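Local coordinates for protein probable tautomerase HP_0924 (Helicobacter pylori, PDB 3M21) that is a probable tautomerase, a small protein of the MIF clan whose six short chains each carry a beta-alpha-beta unit, at residues Gln21-Val26 with Val43-Val48. Sequence-based numbering, arbitrary orientation.
Sequences QLIEGV and VIIDEV
I23 and V43 come closest along the backbones, CA to CA 6.1 Å, where helix 21-26 runs over strand 43-47 with the axes 9.0 Å apart and their directions 139° from parallel. The meeting is wholly apolar. From the strand, V43 and I45 both point at the helix, while I44 between them faces the other way, onto F2 of the same chain and F2 of a fourth subunit. I45 makes the shortest contact: CG1 stands anti to its own carbonyl carbon (chi1 -63°) and chi2 is extended (168°), and CD1 lies 3.9 Å from L22 CB and 4.0 Å from L22 CD1, the two side chains crossing at about a right angle. That same methyl also meets I23, CD1 being 4.2 Å from I23 CG1. V43 divides its two methyls: CG1 packs 4.3 Å from I23 CG1, and CG2 sits 4.2 Å from V26 CG1. This is the second half of a beta-alpha-beta unit, the building block of the tautomerase fold, in which helix 16-34 connects the parallel strands 2-7 and 42-47 and packs on their sheet. L22 and V26 accordingly also rest on strand 2-7, at L7 and at I3 and I5. Other chains close in: M30 and L29 of a third subunit pack on L22 and V26, and a strand of a second subunit pairs antiparallel with V43 and I44, carrying the sheet across the interface.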
loop_
_atom_site.group_PDB
_atom_site.type_symbol
_atom_site.label_atom_id
_atom_site.label_comp_id
_atom_site.label_asym_id
_atom_site.label_seq_id
_atom_site.Cartn_x
_atom_site.Cartn_y
_atom_site.Cartn_z
ATOM N N GLN F 21 -4.572 2.908 20.816
ATOM C CA GLN F 21 -5.965 3.339 20.706
ATOM C C GLN F 21 -6.448 3.243 19.252
ATOM O O GLN F 21 -7.621 2.976 18.999
ATOM C CB GLN F 21 -6.126 4.790 21.173
ATOM C CG GLN F 21 -5.872 5.044 22.658
ATOM C CD GLN F 21 -5.683 6.530 22.965
ATOM O OE1 GLN F 21 -6.506 7.363 22.584
ATOM N NE2 GLN F 21 -4.597 6.860 23.657
ATOM N N LEU F 22 -5.547 3.476 18.300
ATOM C CA LEU F 22 -5.907 3.402 16.884
ATOM C C LEU F 22 -6.130 1.949 16.486
ATOM O O LEU F 22 -7.077 1.631 15.764
ATOM C CB LEU F 22 -4.808 4.036 16.016
ATOM C CG LEU F 22 -4.677 5.565 16.111
ATOM C CD1 LEU F 22 -3.473 6.052 15.325
ATOM C CD2 LEU F 22 -5.954 6.212 15.592
ATOM N N ILE F 23 -5.253 1.075 16.970
ATOM C CA ILE F 23 -5.351 -0.352 16.686
ATOM C C ILE F 23 -6.676 -0.897 17.217
ATOM O O ILE F 23 -7.395 -1.598 16.506
ATOM C CB ILE F 23 -4.172 -1.119 17.312
ATOM C CG1 ILE F 23 -2.885 -0.790 16.540
ATOM C CG2 ILE F 23 -4.442 -2.628 17.285
ATOM C CD1 ILE F 23 -1.609 -1.352 17.177
ATOM N N GLU F 24 -7.013 -0.552 18.457
ATOM C CA GLU F 24 -8.263 -1.020 19.047
ATOM C C GLU F 24 -9.465 -0.340 18.392
ATOM O O GLU F 24 -10.483 -0.981 18.132
ATOM C CB GLU F 24 -8.265 -0.750 20.553
ATOM C CG GLU F 24 -7.133 -1.438 21.299
ATOM C CD GLU F 24 -7.028 -0.971 22.738
ATOM O OE1 GLU F 24 -8.007 -1.141 23.488
ATOM O OE2 GLU F 24 -5.971 -0.431 23.113
ATOM N N GLY F 25 -9.340 0.955 18.126
ATOM C CA GLY F 25 -10.428 1.691 17.505
ATOM C C GLY F 25 -10.830 1.123 16.153
ATOM O O GLY F 25 -12.007 0.863 15.892
ATOM N N VAL F 26 -9.850 0.925 15.281
ATOM C CA VAL F 26 -10.133 0.379 13.960
ATOM C C VAL F 26 -10.662 -1.047 14.063
ATOM O O VAL F 26 -11.586 -1.421 13.350
ATOM C CB VAL F 26 -8.866 0.388 13.064
ATOM C CG1 VAL F 26 -9.063 -0.532 11.869
ATOM C CG2 VAL F 26 -8.584 1.799 12.592
ATOM N N VAL F 43 -3.503 -4.488 11.627
ATOM C CA VAL F 43 -3.432 -3.045 11.503
ATOM C C VAL F 43 -1.967 -2.639 11.542
ATOM O O VAL F 43 -1.185 -3.128 12.368
ATOM C CB VAL F 43 -4.200 -2.350 12.658
ATOM C CG1 VAL F 43 -4.170 -0.830 12.487
ATOM C CG2 VAL F 43 -5.630 -2.847 12.699
ATOM N N ILE F 44 -1.595 -1.766 10.614
ATOM C CA ILE F 44 -0.234 -1.272 10.527
ATOM C C ILE F 44 -0.300 0.237 10.423
ATOM O O ILE F 44 -0.948 0.789 9.527
ATOM C CB ILE F 44 0.492 -1.823 9.284
ATOM C CG1 ILE F 44 0.671 -3.340 9.410
ATOM C CG2 ILE F 44 1.819 -1.108 9.101
ATOM C CD1 ILE F 44 1.266 -4.019 8.152
ATOM N N ILE F 45 0.358 0.900 11.363
ATOM C CA ILE F 45 0.398 2.350 11.388
ATOM C C ILE F 45 1.766 2.778 10.876
ATOM O O ILE F 45 2.805 2.328 11.374
ATOM C CB ILE F 45 0.217 2.892 12.824
ATOM C CG1 ILE F 45 -1.164 2.497 13.367
ATOM C CG2 ILE F 45 0.394 4.392 12.840
ATOM C CD1 ILE F 45 -1.311 2.746 14.873
ATOM N N ASP F 46 1.773 3.638 9.868
ATOM C CA ASP F 46 3.031 4.130 9.320
ATOM C C ASP F 46 3.149 5.592 9.694
ATOM O O ASP F 46 2.182 6.344 9.587
ATOM C CB ASP F 46 3.037 3.990 7.803
ATOM C CG ASP F 46 2.922 2.552 7.356
ATOM O OD1 ASP F 46 3.647 1.690 7.914
ATOM O OD2 ASP F 46 2.127 2.288 6.436
ATOM N N GLU F 47 4.337 5.990 10.132
ATOM C CA GLU F 47 4.585 7.365 10.510
ATOM C C GLU F 47 5.430 7.996 9.415
ATOM O O GLU F 47 6.585 7.617 9.201
ATOM C CB GLU F 47 5.290 7.417 11.865
ATOM C CG GLU F 47 4.371 7.018 13.013
ATOM C CD GLU F 47 5.103 6.817 14.331
ATOM O OE1 GLU F 47 5.286 5.659 14.739
ATOM O OE2 GLU F 47 5.499 7.819 14.950
ATOM N N VAL F 48 4.825 8.951 8.714
ATOM C CA VAL F 48 5.462 9.639 7.595
ATOM C C VAL F 48 6.033 10.996 7.969
ATOM O O VAL F 48 5.359 11.808 8.609
ATOM C CB VAL F 48 4.444 9.843 6.458
ATOM C CG1 VAL F 48 5.136 10.398 5.232
ATOM C CG2 VAL F 48 3.752 8.525 6.150
#